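Side-chain contacts in muconate lactonizing enzyme (Corynebacterium glutamicum, PDB 3I4K), which belongs to the enolase superfamily, pairing an alpha+beta capping domain with a TIM-type barrel domain that holds a magnesium ion: residues F26-S31 with G58-G63; I201-D206 with A250-W255. All coordinates share one frame; numbering follows the deposited sequence.

Interaction 1: F26-S31 with G58-G63; sequences FATTTS and GPWWGG. With ACY (acetic acid), chain I.
F26 and T29 both come to the W60 indole from one side, F26 at the six-membered ring and T29 over the pyrrole part, and the contact is almost wholly the work of that indole. Among the aromatic groups, W60 presents its CZ2 corner over one face of the F26 ring, off toward the rim, with F26 CD1 3.4 Å from W60 CZ2. The two rings meet at a slant, their planes inclined at 44° and their centroids 4.7 Å apart. The F26 CB methylene adds an off-centre CH-pi contact, 4.3 Å from the centroid of the same W60 ring.

T29 supplies the second element. Its OG1 stands 3.4 Å above the plane of the W60 indole, near the pyrrole rim, while T29 CG2 packs 4.0 Å from W60 CG. Because OG1 lies over the face, its approach to W60 NE1 has a poor angle and makes no hydrogen bond. Beneath the opposite face of the indole, W61 CB lies over the centre, so T29 and W61 sandwich W60.

Among the hydrogen bonds, W60 NE1 makes a weak one to P56 O. F26 N donates to T29 O (2.7 Å), closing the turn that brings both side chains to W60. The W61 indole keeps its edge against W60 CZ2; its chi1 of -162°, which sets CG opposite the backbone N, lets NE1 reach acetic acid O, probably from the crystallisation liquor, at 2.8 Å and 162° at the hydrogen.

This contact joins the turn between strands 8-25 and 30-43 of the N-terminal antiparallel sheet to the loop leading from strand 48-53 into helix 66-81.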
loop_
_atom_site.group_PDB
_atom_site.type_symbol
_atom_site.label_atom_id
_atom_site.label_comp_id
_atom_site.label_asym_id
_atom_site.label_seq_id
_atom_site.Cartn_x
_atom_site.Cartn_y
_atom_site.Cartn_z
ATOM N N PHE A 26 5.666 30.281 12.711
ATOM C CA PHE A 26 5.747 28.981 13.363
ATOM C C PHE A 26 6.345 29.161 14.757
ATOM O O PHE A 26 6.574 30.286 15.216
ATOM C CB PHE A 26 6.632 28.034 12.553
ATOM C CG PHE A 26 6.131 27.764 11.161
ATOM C CD1 PHE A 26 5.249 26.718 10.915
ATOM C CD2 PHE A 26 6.547 28.555 10.090
ATOM C CE1 PHE A 26 4.790 26.458 9.629
ATOM C CE2 PHE A 26 6.092 28.302 8.799
ATOM C CZ PHE A 26 5.214 27.252 8.569
ATOM N N ALA A 27 6.620 28.042 15.417
ATOM C CA ALA A 27 7.185 28.066 16.756
ATOM C C ALA A 27 8.493 28.841 16.853
ATOM O O ALA A 27 8.701 29.596 17.798
ATOM C CB ALA A 27 7.394 26.633 17.260
ATOM N N THR A 28 9.374 28.667 15.874
ATOM C CA THR A 28 10.667 29.333 15.937
ATOM C C THR A 28 11.069 30.147 14.715
ATOM O O THR A 28 12.153 30.732 14.685
ATOM C CB THR A 28 11.763 28.310 16.213
ATOM O OG1 THR A 28 11.936 27.488 15.053
ATOM C CG2 THR A 28 11.371 27.421 17.404
ATOM N N THR A 29 10.208 30.184 13.708
ATOM C CA THR A 29 10.489 30.946 12.500
ATOM C C THR A 29 9.206 31.600 12.013
ATOM O O THR A 29 8.129 31.385 12.569
ATOM C CB THR A 29 11.037 30.054 11.348
ATOM O OG1 THR A 29 10.077 29.038 11.021
ATOM C CG2 THR A 29 12.357 29.404 11.741
ATOM N N THR A 30 9.339 32.404 10.971
ATOM C CA THR A 30 8.210 33.091 10.366
ATOM C C THR A 30 8.497 33.156 8.881
ATOM O O THR A 30 9.569 33.605 8.471
ATOM C CB THR A 30 8.051 34.521 10.916
ATOM O OG1 THR A 30 7.733 34.462 12.311
ATOM C CG2 THR A 30 6.938 35.252 10.179
ATOM N N SER A 31 7.555 32.677 8.080
ATOM C CA SER A 31 7.717 32.692 6.633
ATOM C C SER A 31 6.895 33.831 6.060
ATOM O O SER A 31 5.822 34.160 6.575
ATOM C CB SER A 31 7.236 31.372 6.008
ATOM O OG SER A 31 8.061 30.279 6.363
ATOM N N GLY A 58 11.223 26.075 5.976
ATOM C CA GLY A 58 12.663 25.882 5.923
ATOM C C GLY A 58 13.153 24.595 6.575
ATOM O O GLY A 58 12.352 23.739 6.954
ATOM N N PRO A 59 14.472 24.432 6.734
ATOM C CA PRO A 59 15.007 23.216 7.350
ATOM C C PRO A 59 14.748 23.074 8.851
ATOM O O PRO A 59 15.150 22.083 9.455
ATOM C CB PRO A 59 16.492 23.287 7.008
ATOM C CG PRO A 59 16.753 24.775 7.006
ATOM C CD PRO A 59 15.561 25.306 6.256
ATOM N N TRP A 60 14.066 24.047 9.450
ATOM C CA TRP A 60 13.771 23.987 10.883
ATOM C C TRP A 60 12.793 22.844 11.162
ATOM O O TRP A 60 12.772 22.279 12.257
ATOM C CB TRP A 60 13.135 25.295 11.367
ATOM C CG TRP A 60 11.775 25.535 10.760
ATOM C CD1 TRP A 60 11.504 26.117 9.551
ATOM C CD2 TRP A 60 10.513 25.079 11.274
ATOM N NE1 TRP A 60 10.157 26.045 9.278
ATOM C CE2 TRP A 60 9.525 25.413 10.317
ATOM C CE3 TRP A 60 10.123 24.414 12.449
ATOM C CZ2 TRP A 60 8.173 25.105 10.496
ATOM C CZ3 TRP A 60 8.778 24.107 12.627
ATOM C CH2 TRP A 60 7.818 24.453 11.653
ATOM N N TRP A 61 11.971 22.512 10.170
ATOM C CA TRP A 61 10.979 21.455 10.342
ATOM C C TRP A 61 11.617 20.067 10.466
ATOM O O TRP A 61 11.357 19.354 11.429
ATOM C CB TRP A 61 9.978 21.463 9.175
ATOM C CG TRP A 61 8.702 20.719 9.486
ATOM C CD1 TRP A 61 7.522 21.255 9.916
ATOM C CD2 TRP A 61 8.501 19.298 9.437
ATOM N NE1 TRP A 61 6.599 20.258 10.135
ATOM C CE2 TRP A 61 7.173 19.050 9.850
ATOM C CE3 TRP A 61 9.315 18.214 9.087
ATOM C CZ2 TRP A 61 6.637 17.757 9.922
ATOM C CZ3 TRP A 61 8.784 16.925 9.159
ATOM C CH2 TRP A 61 7.454 16.711 9.573
ATOM N N GLY A 62 12.466 19.693 9.512
ATOM C CA GLY A 62 13.070 18.374 9.570
ATOM C C GLY A 62 14.481 18.199 9.060
ATOM O O GLY A 62 14.963 17.069 8.978
ATOM N N GLY A 63 15.154 19.289 8.698
ATOM C CA GLY A 63 16.525 19.155 8.228
ATOM C C GLY A 63 16.744 19.208 6.730
ATOM O O GLY A 63 17.888 19.259 6.263
HETATM C C ACY I . 2.999 21.173 9.712
HETATM O O ACY I . 3.867 20.911 10.528
HETATM O OXT ACY I . 1.776 20.657 9.847
HETATM C CH3 ACY I . 3.290 22.076 8.541
#

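Interaction 2: I201-D206 with A250-W255; sequences INARWD and ADESVW. With MG (magnesium ion), chain J.
E252 meets both N202 and A203 where two loops come together, beside the magnesium ion. The ion itself is bound by D251 OD2 at 2.0 Å and by a water at 2.1 Å, with D200 and E226 among its other ligands. D251 OD1 turns from the metal to a salt bridge with K278.

E252 belongs to the second shell, its OE2 lying 4.0 Å from the magnesium ion. Its CG packs on the methyl of A203 (A203 CB to E252 CG 3.9 Å), and the bend at chi2 (-77°) beyond it turns the carboxylate toward N202. The N202 side chain crosses it at about a right angle, the amide and carboxylate planes 64° apart.

A second water joins E252 OE1, to which it donates at 2.9 Å, to R204 NH1. The same R204 NH1 grips N202 O at 2.9 Å, in the guanidinium plane and nearly in line with the carbonyl bond (C=O...N 168°). Together with R204 N bonded to I201 O, this closes the type I' turn carrying N202 and A203, and N202 N is held by D200 OD1.

Both segments leave C-terminal ends of barrel strands: 201-206 connects strand 196-200 to helix 207-219, while the loop holding 250-255 runs from strand 247-250 to helix 257-266, with strand 224-226 between them in the sheet.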
loop_
_atom_site.group_PDB
_atom_site.type_symbol
_atom_site.label_atom_id
_atom_site.label_comp_id
_atom_site.label_asym_id
_atom_site.label_seq_id
_atom_site.Cartn_x
_atom_site.Cartn_y
_atom_site.Cartn_z
ATOM N N ILE A 201 2.218 22.237 17.762
ATOM C CA ILE A 201 3.369 22.924 18.329
ATOM C C ILE A 201 4.675 22.555 17.638
ATOM O O ILE A 201 5.759 22.965 18.066
ATOM C CB ILE A 201 3.488 22.624 19.827
ATOM C CG1 ILE A 201 2.084 22.538 20.431
ATOM C CG2 ILE A 201 4.259 23.758 20.532
ATOM C CD1 ILE A 201 2.066 22.305 21.918
ATOM N N ASN A 202 4.573 21.783 16.563
ATOM C CA ASN A 202 5.755 21.375 15.819
ATOM C C ASN A 202 6.900 20.874 16.699
ATOM O O ASN A 202 8.049 21.267 16.527
ATOM C CB ASN A 202 6.233 22.533 14.937
ATOM C CG ASN A 202 5.435 22.650 13.651
ATOM O OD1 ASN A 202 5.533 21.792 12.768
ATOM N ND2 ASN A 202 4.633 23.702 13.542
ATOM N N ALA A 203 6.565 19.996 17.644
ATOM C CA ALA A 203 7.539 19.383 18.539
ATOM C C ALA A 203 8.386 20.355 19.343
ATOM O O ALA A 203 9.429 19.963 19.856
ATOM C CB ALA A 203 8.462 18.460 17.741
ATOM N N ARG A 204 7.945 21.602 19.474
ATOM C CA ARG A 204 8.737 22.585 20.211
ATOM C C ARG A 204 8.436 22.782 21.703
ATOM O O ARG A 204 8.925 23.724 22.322
ATOM C CB ARG A 204 8.727 23.930 19.461
ATOM C CG ARG A 204 9.442 23.858 18.097
ATOM C CD ARG A 204 10.757 23.099 18.227
ATOM N NE ARG A 204 11.742 23.352 17.174
ATOM C CZ ARG A 204 11.662 22.922 15.917
ATOM N NH1 ARG A 204 10.623 22.202 15.509
ATOM N NH2 ARG A 204 12.652 23.189 15.073
ATOM N N TRP A 205 7.633 21.903 22.289
ATOM C CA TRP A 205 7.377 21.970 23.732
ATOM C C TRP A 205 8.019 20.710 24.287
ATOM O O TRP A 205 8.007 19.678 23.611
ATOM C CB TRP A 205 5.880 21.923 24.053
ATOM C CG TRP A 205 5.236 23.258 24.223
ATOM C CD1 TRP A 205 5.747 24.483 23.856
ATOM C CD2 TRP A 205 3.944 23.512 24.774
ATOM N NE1 TRP A 205 4.842 25.475 24.146
ATOM C CE2 TRP A 205 3.727 24.907 24.711
ATOM C CE3 TRP A 205 2.943 22.695 25.315
ATOM C CZ2 TRP A 205 2.549 25.500 25.168
ATOM C CZ3 TRP A 205 1.773 23.285 25.768
ATOM C CH2 TRP A 205 1.585 24.675 25.691
ATOM N N ASP A 206 8.592 20.778 25.489
ATOM C CA ASP A 206 9.167 19.571 26.059
ATOM C C ASP A 206 8.042 18.802 26.735
ATOM O O ASP A 206 6.938 19.324 26.896
ATOM C CB ASP A 206 10.328 19.866 27.042
ATOM C CG ASP A 206 9.929 20.737 28.233
ATOM O OD1 ASP A 206 8.744 20.799 28.600
ATOM O OD2 ASP A 206 10.839 21.354 28.831
ATOM N N ALA A 250 0.169 12.532 15.058
ATOM C CA ALA A 250 1.611 12.461 14.866
ATOM C C ALA A 250 1.965 13.063 13.516
ATOM O O ALA A 250 1.311 12.777 12.515
ATOM C CB ALA A 250 2.084 11.000 14.934
ATOM N N ASP A 251 2.988 13.912 13.502
ATOM C CA ASP A 251 3.445 14.546 12.279
ATOM C C ASP A 251 4.941 14.294 12.131
ATOM O O ASP A 251 5.338 13.397 11.400
ATOM C CB ASP A 251 3.149 16.051 12.313
ATOM C CG ASP A 251 3.386 16.729 10.968
ATOM O OD1 ASP A 251 3.902 16.066 10.038
ATOM O OD2 ASP A 251 3.063 17.933 10.856
ATOM N N GLU A 252 5.784 15.053 12.834
ATOM C CA GLU A 252 7.219 14.813 12.697
ATOM C C GLU A 252 7.621 13.423 13.171
ATOM O O GLU A 252 8.670 12.923 12.779
ATOM C CB GLU A 252 8.073 15.879 13.410
ATOM C CG GLU A 252 7.351 16.811 14.360
ATOM C CD GLU A 252 6.566 17.916 13.672
ATOM O OE1 GLU A 252 7.101 19.027 13.459
ATOM O OE2 GLU A 252 5.396 17.671 13.353
ATOM N N SER A 253 6.804 12.794 14.012
ATOM C CA SER A 253 7.116 11.446 14.476
ATOM C C SER A 253 6.928 10.406 13.370
ATOM O O SER A 253 7.473 9.307 13.461
ATOM C CB SER A 253 6.220 11.037 15.655
ATOM O OG SER A 253 6.552 11.731 16.842
ATOM N N VAL A 254 6.158 10.731 12.334
ATOM C CA VAL A 254 5.916 9.757 11.268
ATOM C C VAL A 254 6.216 10.226 9.848
ATOM O O VAL A 254 5.438 10.962 9.260
ATOM C CB VAL A 254 4.437 9.245 11.279
ATOM C CG1 VAL A 254 4.214 8.251 10.122
ATOM C CG2 VAL A 254 4.113 8.574 12.620
ATOM N N TRP A 255 7.342 9.775 9.307
ATOM C CA TRP A 255 7.742 10.092 7.935
ATOM C C TRP A 255 7.714 8.785 7.116
ATOM O O TRP A 255 7.266 8.756 5.968
ATOM C CB TRP A 255 9.188 10.589 7.868
ATOM C CG TRP A 255 9.540 11.903 8.472
ATOM C CD1 TRP A 255 9.157 12.390 9.684
ATOM C CD2 TRP A 255 10.539 12.805 7.972
ATOM N NE1 TRP A 255 9.873 13.535 9.984
ATOM C CE2 TRP A 255 10.728 13.807 8.948
ATOM C CE3 TRP A 255 11.299 12.851 6.795
ATOM C CZ2 TRP A 255 11.654 14.848 8.786
ATOM C CZ3 TRP A 255 12.223 13.888 6.633
ATOM C CH2 TRP A 255 12.391 14.870 7.626
HETATM MG MG MG J . 2.355 19.609 11.731
HETATM O O HOH W 1 9.823 20.081 13.300
HETATM O O HOH W 2 3.470 19.126 13.438
#

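Interactions 1 and 2, their centres 12 Å apart, meet where the N-terminal domain closes over the mouth of the barrel. R204 ties them together: its NH2 probably hydrogen-bonds W60 O (3.0 Å), and its CG packs against A27 CB at 3.5 Å. W61 spans the same interface, with CZ2 3.2 Å from D251 OD1 of the metal site. The acetic acid lies between the domains, taking a second hydrogen bond from K169 NZ in the barrel, and the W60 side chain comes within about 7 Å of the magnesium ion. This is consistent with the enolase superfamily, in which the N-terminal domain covers the metal site at the C-terminal ends of the barrel strands.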